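Local coordinates for protein periplasmic beta-glucosidase (Pseudomonas aeruginosa, PDB 6R5T) that probably hydrolyses terminal, non-reducing beta-D-glucosyl residues of beta-glucosides in the periplasm, releasing beta-D-glucose, as a member of glycoside hydrolase family 3, at residues A[96-101]-A[652-657]; A[103-108]-A[355-360]; A[550-555]-A[614-619]. The protein carries 1 engineered substitution. One frame throughout, in Å; residues are numbered along the deposited sequence. Where two conformers were deposited one is given.

Contact 1. Residues A[96-101]-A[652-657]; sequences ASWDPE and ATVVQL
Trp-98 and Val-654 make the tight part of this contact, a wholly apolar meeting of a loop with one side of a beta strand. The valine's two methyls divide the tryptophan between them: Val-654 CG2 lies 3.6 Å from Trp-98 CB, at the root of the side chain, while Val-654 CG1 sits 3.7 Å from Trp-98 CE3, beside the six-membered ring. Val-654 CB is 4.2 Å above the indole plane, displaced toward the rim, and the two side chains cross at about a right angle. CG of Trp-98 stands opposite the carbonyl carbon (chi1 -72°), which swings the indole onto the strand from a backbone of positive phi. Packing is looser beyond the valine, where Gln-656 CG comes no closer than 4.2 Å to Trp-98 CZ3. The amide of Gln-656 is held within its own strand and by its neighbours: Gln-656 NE2 donates to Val-654 O at 3.1 Å and also to Gly-611 O, and OE1 is bonded to Tyr-658 OH. On the other side the loop turns toward solvent. Asp-99 caps helix 100-116, Asp-99 OD1 accepting from Glu-101 N at 2.9 Å, and Glu-101 is exposed. The contact thus joins the N-terminal, TIM-barrel-like domain to the fibronectin type III-like domain. Trp-98 NE1 donates to Lys-562 O, and Phe-676 of strand 672-681, the antiparallel neighbour of strand 651-660, meets the indole edge-to-face. Val-655 and Leu-657 turn away from the indole to touch strand 686-694 and the adjacent strand 712-719.

Contact 2. Residues A[103-108]-A[355-360]; sequences VARSAR and AREVAR
Arg-105 reaches from one helix to Glu-357 on the other and forms a salt bridge at the partly exposed side of the interface. Its CG is trans to the backbone N (chi1 -177°), and the chain runs fully extended through CD to NE, spanning the gap between axes 10.1 Å apart. The guanidinium arrives end-on: Arg-105 NH1 donates to Glu-357 OE1 at 2.9 Å and NH2 to the same oxygen at 3.1 Å. That oxygen lies in the guanidinium plane, so both N-H groups converge on one atom, with neither bond straight. The carboxylate is turned 60° against the guanidinium; NH1 uses the anti lone pair of OE1, whereas NH2 approaches from above the carboxylate plane. The Glu-357 chain extends beyond CG and sets OE1 in front of the guanidinium; separately, Glu-357 CB lies 3.6 Å from Arg-105 NH1. Beneath the salt bridge, Val-358 fills the buried layer. Val-358 CG2 lies 4.2 Å from Arg-105 CD, under the aliphatic part of the arginine, and Val-358 CG1 is 4.5 Å from Ser-106 CB. The serine hydroxyl is turned back into its own helix, Ser-106 OG donating to Val-103 O at 2.7 Å. This antiparallel helix pair, at 145°, joins the N-terminal, TIM-barrel-like domain to helix 352-362, which leads into edge strand 364-368 of the mixed sheet, away from the annotated sites. Leu-94 of helix 91-95 and Phe-88 touch both Ser-106 and Val-358. Helix 100-116 also leans on helix 146-161, and helix 352-362 packs through Ala-359 against helix 545-553.

Contact 3. Residues A[550-555]-A[614-619]; sequences ADVLFG and LSYTEF
Helix 545-553 ends beside an irregular loop in a Schellman motif, with Gly-555 at positive phi and its CA 8.2 Å from Tyr-616 CA, the closest pair of CA atoms across the contact. Tyr-616 supplies the link. A chi1 of -62° sends its ring out beside the backbone N, and the phenol extends lengthwise to the helix end, where Tyr-616 OH donates to Val-552 O at 2.7 Å. The bond is short but bent at the acceptor: the C=O...donor angle is 125° and the hydroxyl comes from well above the carbonyl plane. Gly-555 N, 3.1 Å from Val-552 O, reaches this oxygen from the opposite face, so two donors satisfy a carbonyl of the last helical turn. Relative to the phenol, Val-552 O lies at the ring edge, in its plane. Van der Waals contacts flank the bond. Val-552 CG1, trans to its backbone N, is 3.6 Å from Tyr-616 OH, and Gly-555 CA lies 4.1 Å from Tyr-616 CE2, oblique to the ring. At the root of the tyrosine, the loop is shaped by an ST turn in which Ser-615 OG accepts from Thr-617 N at 3.0 Å, in a nearly straight bond of 169°. Asn-558 OD1 adds a bond to Tyr-616 N and another to Ser-615 OG. The contact therefore fastens the C-terminal end of a helix to the loop leading into strand 619-626, within the family 3 C-terminal domain. Tyr-616 also rests on Leu-365 and Asn-368 of edge strand 364-368, while Val-552 and Leu-553 pack on Leu-536 of strand 534-537, and Phe-554 reaches helix 410-418.

From the N terminus, the chain opens contact 1 at 96-101 and contact 2 just afterwards, both using helix 100-116. Contact 2 closes first, at 355-360, after the chain has passed through the rest of the barrel domain. Contact 3 then closes a shorter loop, from 550-555 to 614-619, in series with contact 2. Contact 1 closes last, at 652-657, and encloses both; none cross. The contacts also touch directly: Arg-356 and Arg-360 of contact 2 form salt bridges with Asp-551 of contact 3, and Phe-619 packs on Thr-653. Together they tie the barrel, the C-terminal domain and the fibronectin-like domain to one another.

Contact 1. Residues A[96-101]-A[652-657]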
loop_
_atom_site.group_PDB
_atom_site.type_symbol
_atom_site.label_atom_id
_atom_site.label_comp_id
_atom_site.label_asym_id
_atom_site.label_seq_id
_atom_site.Cartn_x
_atom_site.Cartn_y
_atom_site.Cartn_z
ATOM N N ALA A 96 -0.670 21.589 -11.699
ATOM C CA ALA A 96 0.447 22.318 -11.099
ATOM C C ALA A 96 0.332 23.806 -11.401
ATOM O O ALA A 96 1.089 24.592 -10.783
ATOM C CB ALA A 96 1.781 21.767 -11.561
ATOM N N SER A 97 -0.539 24.201 -12.325
ATOM C CA SER A 97 -0.836 25.638 -12.532
ATOM C C SER A 97 -1.538 26.251 -11.307
ATOM O O SER A 97 -1.531 27.479 -11.198
ATOM C CB SER A 97 -1.644 25.868 -13.775
ATOM O OG SER A 97 -3.029 25.518 -13.568
ATOM N N TRP A 98 -2.271 25.449 -10.536
ATOM C CA TRP A 98 -3.083 25.970 -9.405
ATOM C C TRP A 98 -3.979 27.127 -9.870
ATOM O O TRP A 98 -4.222 28.084 -9.101
ATOM C CB TRP A 98 -2.200 26.398 -8.229
ATOM C CG TRP A 98 -1.586 25.249 -7.494
ATOM C CD1 TRP A 98 -0.536 24.486 -7.882
ATOM C CD2 TRP A 98 -2.012 24.725 -6.248
ATOM N NE1 TRP A 98 -0.257 23.523 -6.949
ATOM C CE2 TRP A 98 -1.128 23.675 -5.898
ATOM C CE3 TRP A 98 -3.025 25.072 -5.345
ATOM C CZ2 TRP A 98 -1.253 22.957 -4.726
ATOM C CZ3 TRP A 98 -3.108 24.394 -4.164
ATOM C CH2 TRP A 98 -2.257 23.329 -3.863
ATOM N N ASP A 99 -4.531 27.025 -11.068
ATOM C CA ASP A 99 -5.280 28.163 -11.645
ATOM C C ASP A 99 -6.457 27.572 -12.396
ATOM O O ASP A 99 -6.307 27.086 -13.485
ATOM C CB ASP A 99 -4.369 29.024 -12.511
ATOM C CG ASP A 99 -5.114 30.265 -12.978
ATOM O OD1 ASP A 99 -6.346 30.293 -12.839
ATOM O OD2 ASP A 99 -4.444 31.185 -13.388
ATOM N N PRO A 100 -7.641 27.576 -11.791
ATOM C CA PRO A 100 -8.823 27.071 -12.468
ATOM C C PRO A 100 -9.040 27.721 -13.839
ATOM O O PRO A 100 -9.568 27.065 -14.729
ATOM C CB PRO A 100 -9.945 27.408 -11.481
ATOM C CG PRO A 100 -9.280 27.534 -10.151
ATOM C CD PRO A 100 -7.902 28.060 -10.429
ATOM N N GLU A 101 -8.649 28.984 -14.034
ATOM C CA GLU A 101 -8.841 29.591 -15.379
ATOM C C GLU A 101 -7.903 28.981 -16.419
ATOM O O GLU A 101 -8.306 28.866 -17.604
ATOM C CB GLU A 101 -8.657 31.108 -15.349
ATOM C CG GLU A 101 -9.756 31.763 -14.532
ATOM C CD GLU A 101 -10.107 33.187 -14.934
ATOM O OE1 GLU A 101 -9.198 33.935 -15.410
ATOM O OE2 GLU A 101 -11.295 33.550 -14.767
ATOM N N ALA A 652 4.580 34.808 -10.195
ATOM C CA ALA A 652 3.439 34.323 -9.420
ATOM C C ALA A 652 3.906 33.262 -8.417
ATOM O O ALA A 652 4.938 32.585 -8.623
ATOM C CB ALA A 652 2.383 33.792 -10.354
ATOM N N THR A 653 3.104 33.158 -7.371
ATOM C CA THR A 653 3.171 32.038 -6.415
ATOM C C THR A 653 1.747 31.702 -6.001
ATOM O O THR A 653 0.768 32.303 -6.503
ATOM C CB THR A 653 4.076 32.357 -5.226
ATOM O OG1 THR A 653 4.222 31.162 -4.444
ATOM C CG2 THR A 653 3.510 33.424 -4.325
ATOM N N VAL A 654 1.624 30.658 -5.206
ATOM C CA VAL A 654 0.291 30.159 -4.799
ATOM C C VAL A 654 0.255 30.171 -3.271
ATOM O O VAL A 654 1.041 29.400 -2.627
ATOM C CB VAL A 654 0.011 28.755 -5.329
ATOM C CG1 VAL A 654 -1.401 28.320 -4.932
ATOM C CG2 VAL A 654 0.237 28.683 -6.851
ATOM N N VAL A 655 -0.628 30.972 -2.704
ATOM C CA VAL A 655 -0.854 31.007 -1.248
ATOM C C VAL A 655 -1.852 29.919 -0.907
ATOM O O VAL A 655 -2.940 29.867 -1.538
ATOM C CB VAL A 655 -1.341 32.373 -0.776
ATOM C CG1 VAL A 655 -1.497 32.373 0.730
ATOM C CG2 VAL A 655 -0.366 33.458 -1.202
ATOM N N GLN A 656 -1.458 29.024 -0.015
ATOM C CA GLN A 656 -2.263 27.829 0.301
ATOM C C GLN A 656 -2.805 27.934 1.727
ATOM O O GLN A 656 -2.047 28.323 2.609
ATOM C CB GLN A 656 -1.386 26.581 0.157
ATOM C CG GLN A 656 -0.859 26.470 -1.266
ATOM C CD GLN A 656 0.483 25.784 -1.363
ATOM O OE1 GLN A 656 0.699 24.732 -0.736
ATOM N NE2 GLN A 656 1.361 26.311 -2.219
ATOM N N LEU A 657 -4.057 27.552 1.905
ATOM C CA LEU A 657 -4.707 27.511 3.204
ATOM C C LEU A 657 -5.029 26.066 3.531
ATOM O O LEU A 657 -5.746 25.405 2.750
ATOM C CB LEU A 657 -5.950 28.396 3.223
ATOM C CG LEU A 657 -6.555 28.502 4.625
ATOM C CD1 LEU A 657 -7.169 29.857 4.849
ATOM C CD2 LEU A 657 -7.579 27.403 4.860
#

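Contact 2. Residues A[103-108]-A[355-360]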
loop_
_atom_site.group_PDB
_atom_site.type_symbol
_atom_site.label_atom_id
_atom_site.label_comp_id
_atom_site.label_asym_id
_atom_site.label_seq_id
_atom_site.Cartn_x
_atom_site.Cartn_y
_atom_site.Cartn_z
ATOM N N VAL A 103 -6.790 25.835 -16.356
ATOM C CA VAL A 103 -7.362 24.500 -16.592
ATOM C C VAL A 103 -8.607 24.645 -17.470
ATOM O O VAL A 103 -8.717 23.867 -18.457
ATOM C CB VAL A 103 -7.643 23.767 -15.272
ATOM C CG1 VAL A 103 -8.301 22.427 -15.547
ATOM C CG2 VAL A 103 -6.343 23.603 -14.507
ATOM N N ALA A 104 -9.480 25.605 -17.171
ATOM C CA ALA A 104 -10.698 25.833 -17.985
ATOM C C ALA A 104 -10.301 26.106 -19.433
ATOM O O ALA A 104 -10.952 25.624 -20.365
ATOM C CB ALA A 104 -11.537 26.962 -17.442
ATOM N N ARG A 105 -9.267 26.910 -19.646
ATOM C CA ARG A 105 -8.885 27.264 -21.026
ATOM C C ARG A 105 -8.495 26.007 -21.793
ATOM O O ARG A 105 -8.845 25.853 -22.960
ATOM C CB ARG A 105 -7.775 28.296 -20.973
ATOM C CG ARG A 105 -7.359 28.789 -22.340
ATOM C CD ARG A 105 -6.350 29.892 -22.159
ATOM N NE ARG A 105 -5.970 30.499 -23.415
ATOM C CZ ARG A 105 -4.896 31.251 -23.588
ATOM N NH1 ARG A 105 -4.087 31.482 -22.562
ATOM N NH2 ARG A 105 -4.666 31.766 -24.781
ATOM N N SER A 106 -7.753 25.111 -21.159
ATOM C CA SER A 106 -7.286 23.882 -21.838
ATOM C C SER A 106 -8.520 23.063 -22.232
ATOM O O SER A 106 -8.552 22.541 -23.357
ATOM C CB SER A 106 -6.288 23.055 -20.978
ATOM O OG SER A 106 -6.943 22.427 -19.902
ATOM N N ALA A 107 -9.507 22.958 -21.338
ATOM C CA ALA A 107 -10.709 22.136 -21.587
ATOM C C ALA A 107 -11.564 22.795 -22.681
ATOM O O ALA A 107 -12.111 22.102 -23.543
ATOM C CB ALA A 107 -11.510 21.993 -20.316
ATOM N N ARG A 108 -11.702 24.095 -22.604
ATOM C CA ARG A 108 -12.536 24.855 -23.591
ATOM C C ARG A 108 -11.961 24.655 -24.986
ATOM O O ARG A 108 -12.721 24.335 -25.934
ATOM C CB ARG A 108 -12.603 26.340 -23.250
ATOM C CG ARG A 108 -13.438 27.148 -24.247
ATOM C CD ARG A 108 -14.914 27.219 -23.861
ATOM N NE ARG A 108 -15.676 25.970 -23.867
ATOM C CZ ARG A 108 -16.160 25.325 -24.943
ATOM N NH1 ARG A 108 -15.982 25.789 -26.184
ATOM N NH2 ARG A 108 -16.860 24.216 -24.763
ATOM N N ALA A 355 -1.793 26.807 -26.080
ATOM C CA ALA A 355 -0.990 25.660 -25.565
ATOM C C ALA A 355 0.281 26.192 -24.917
ATOM O O ALA A 355 0.698 25.656 -23.880
ATOM C CB ALA A 355 -0.648 24.688 -26.658
ATOM N N ARG A 356 0.920 27.186 -25.529
ATOM C CA ARG A 356 2.205 27.715 -25.004
ATOM C C ARG A 356 1.927 28.430 -23.682
ATOM O O ARG A 356 2.686 28.226 -22.705
ATOM C CB ARG A 356 2.848 28.626 -26.066
ATOM C CG ARG A 356 4.238 29.113 -25.673
ATOM C CD ARG A 356 4.857 29.818 -26.856
ATOM N NE ARG A 356 6.170 30.339 -26.574
ATOM C CZ ARG A 356 7.016 30.728 -27.514
ATOM N NH1 ARG A 356 6.669 30.606 -28.779
ATOM N NH2 ARG A 356 8.201 31.215 -27.190
ATOM N N GLU A 357 0.883 29.263 -23.619
ATOM C CA GLU A 357 0.561 30.019 -22.369
ATOM C C GLU A 357 0.196 29.042 -21.247
ATOM O O GLU A 357 0.620 29.243 -20.110
ATOM C CB GLU A 357 -0.529 31.043 -22.630
ATOM C CG GLU A 357 0.042 32.153 -23.510
ATOM C CD GLU A 357 -0.881 33.285 -23.913
ATOM O OE1 GLU A 357 -2.086 33.170 -23.725
ATOM O OE2 GLU A 357 -0.348 34.286 -24.467
ATOM N N VAL A 358 -0.603 28.037 -21.549
ATOM C CA VAL A 358 -1.024 27.070 -20.509
ATOM C C VAL A 358 0.204 26.280 -20.059
ATOM O O VAL A 358 0.392 26.076 -18.843
ATOM C CB VAL A 358 -2.150 26.162 -21.033
ATOM C CG1 VAL A 358 -2.315 24.934 -20.156
ATOM C CG2 VAL A 358 -3.475 26.932 -21.150
ATOM N N ALA A 359 1.031 25.827 -20.992
ATOM C CA ALA A 359 2.183 24.963 -20.640
ATOM C C ALA A 359 3.194 25.731 -19.783
ATOM O O ALA A 359 3.746 25.139 -18.843
ATOM C CB ALA A 359 2.841 24.395 -21.856
ATOM N N ARG A 360 3.291 27.045 -19.944
ATOM C CA ARG A 360 4.224 27.800 -19.070
ATOM C C ARG A 360 3.813 27.677 -17.594
ATOM O O ARG A 360 4.711 27.719 -16.747
ATOM C CB ARG A 360 4.198 29.302 -19.409
ATOM C CG ARG A 360 4.874 29.715 -20.702
ATOM C CD ARG A 360 4.470 31.189 -20.954
ATOM N NE ARG A 360 4.994 31.603 -22.247
ATOM C CZ ARG A 360 4.507 32.557 -23.032
ATOM N NH1 ARG A 360 3.474 33.284 -22.656
ATOM N NH2 ARG A 360 5.107 32.809 -24.180
#

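Contact 3. Residues A[550-555]-A[614-619]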
loop_
_atom_site.group_PDB
_atom_site.type_symbol
_atom_site.label_atom_id
_atom_site.label_comp_id
_atom_site.label_asym_id
_atom_site.label_seq_id
_atom_site.Cartn_x
_atom_site.Cartn_y
_atom_site.Cartn_z
ATOM N N ALA A 550 11.570 26.656 -22.995
ATOM C CA ALA A 550 12.549 27.703 -23.299
ATOM C C ALA A 550 12.125 29.046 -22.703
ATOM O O ALA A 550 13.004 29.748 -22.215
ATOM C CB ALA A 550 12.779 27.782 -24.782
ATOM N N ASP A 551 10.845 29.404 -22.709
ATOM C CA ASP A 551 10.354 30.648 -22.108
ATOM C C ASP A 551 10.779 30.704 -20.644
ATOM O O ASP A 551 11.200 31.769 -20.195
ATOM C CB ASP A 551 8.840 30.750 -22.239
ATOM C CG ASP A 551 8.340 31.021 -23.653
ATOM O OD1 ASP A 551 9.176 31.462 -24.520
ATOM O OD2 ASP A 551 7.145 30.731 -23.882
ATOM N N VAL A 552 10.682 29.596 -19.906
ATOM C CA VAL A 552 11.068 29.591 -18.486
ATOM C C VAL A 552 12.572 29.606 -18.377
ATOM O O VAL A 552 13.076 30.397 -17.571
ATOM C CB VAL A 552 10.452 28.388 -17.759
ATOM C CG1 VAL A 552 11.216 28.069 -16.480
ATOM C CG2 VAL A 552 8.996 28.717 -17.537
ATOM N N LEU A 553 13.281 28.788 -19.134
ATOM C CA LEU A 553 14.744 28.676 -18.991
ATOM C C LEU A 553 15.443 30.009 -19.279
ATOM O O LEU A 553 16.431 30.311 -18.589
ATOM C CB LEU A 553 15.291 27.580 -19.910
ATOM C CG LEU A 553 14.925 26.156 -19.481
ATOM C CD1 LEU A 553 15.330 25.193 -20.568
ATOM C CD2 LEU A 553 15.535 25.780 -18.125
ATOM N N PHE A 554 14.889 30.830 -20.156
ATOM C CA PHE A 554 15.532 32.118 -20.509
ATOM C C PHE A 554 14.876 33.295 -19.790
ATOM O O PHE A 554 15.322 34.456 -19.981
ATOM C CB PHE A 554 15.558 32.259 -22.031
ATOM C CG PHE A 554 16.507 31.326 -22.712
ATOM C CD1 PHE A 554 17.856 31.358 -22.435
ATOM C CD2 PHE A 554 16.054 30.422 -23.643
ATOM C CE1 PHE A 554 18.746 30.501 -23.054
ATOM C CE2 PHE A 554 16.946 29.578 -24.274
ATOM C CZ PHE A 554 18.283 29.589 -23.958
ATOM N N GLY A 555 13.932 33.029 -18.904
ATOM C CA GLY A 555 13.356 34.036 -17.983
ATOM C C GLY A 555 12.321 34.922 -18.618
ATOM O O GLY A 555 11.918 35.902 -17.981
ATOM N N LEU A 614 9.561 26.527 -6.653
ATOM C CA LEU A 614 10.386 27.737 -6.454
ATOM C C LEU A 614 10.067 28.755 -7.556
ATOM O O LEU A 614 9.253 28.544 -8.448
ATOM C CB LEU A 614 11.866 27.347 -6.504
ATOM C CG LEU A 614 12.316 26.287 -5.493
ATOM C CD1 LEU A 614 13.785 26.006 -5.701
ATOM C CD2 LEU A 614 12.044 26.748 -4.082
ATOM N N SER A 615 10.755 29.883 -7.454
ATOM C CA SER A 615 10.592 31.057 -8.331
ATOM C C SER A 615 11.966 31.662 -8.575
ATOM O O SER A 615 12.837 31.479 -7.746
ATOM C CB SER A 615 9.659 32.066 -7.673
ATOM O OG SER A 615 9.474 33.275 -8.411
ATOM N N TYR A 616 12.047 32.514 -9.591
ATOM C CA TYR A 616 13.224 33.375 -9.793
ATOM C C TYR A 616 13.153 34.613 -8.898
ATOM O O TYR A 616 14.121 35.422 -8.876
ATOM C CB TYR A 616 13.322 33.792 -11.254
ATOM C CG TYR A 616 13.515 32.678 -12.254
ATOM C CD1 TYR A 616 14.097 31.462 -11.925
ATOM C CD2 TYR A 616 13.162 32.865 -13.566
ATOM C CE1 TYR A 616 14.301 30.470 -12.870
ATOM C CE2 TYR A 616 13.322 31.880 -14.516
ATOM C CZ TYR A 616 13.930 30.678 -14.185
ATOM O OH TYR A 616 14.086 29.699 -15.117
ATOM N N THR A 617 12.049 34.839 -8.210
ATOM C CA THR A 617 11.963 35.902 -7.183
ATOM C C THR A 617 11.693 35.283 -5.825
ATOM O O THR A 617 11.605 34.064 -5.698
ATOM C CB THR A 617 10.922 36.932 -7.622
ATOM O OG1 THR A 617 11.176 38.121 -6.896
ATOM C CG2 THR A 617 9.494 36.472 -7.393
ATOM N N GLU A 618 11.602 36.120 -4.825
ATOM C CA GLU A 618 11.301 35.679 -3.441
ATOM C C GLU A 618 9.990 36.327 -3.017
ATOM O O GLU A 618 9.666 37.444 -3.472
ATOM C CB GLU A 618 12.413 36.041 -2.451
ATOM C CG GLU A 618 13.570 35.051 -2.466
ATOM C CD GLU A 618 13.307 33.614 -2.017
ATOM O OE1 GLU A 618 12.223 33.303 -1.458
ATOM O OE2 GLU A 618 14.186 32.785 -2.266
ATOM N N PHE A 619 9.255 35.619 -2.196
ATOM C CA PHE A 619 7.969 36.099 -1.679
ATOM C C PHE A 619 7.996 36.098 -0.154
ATOM O O PHE A 619 8.754 35.317 0.502
ATOM C CB PHE A 619 6.821 35.243 -2.214
ATOM C CG PHE A 619 6.658 35.285 -3.715
ATOM C CD1 PHE A 619 5.884 36.267 -4.326
ATOM C CD2 PHE A 619 7.267 34.329 -4.517
ATOM C CE1 PHE A 619 5.730 36.284 -5.711
ATOM C CE2 PHE A 619 7.100 34.342 -5.886
ATOM C CZ PHE A 619 6.356 35.353 -6.486
#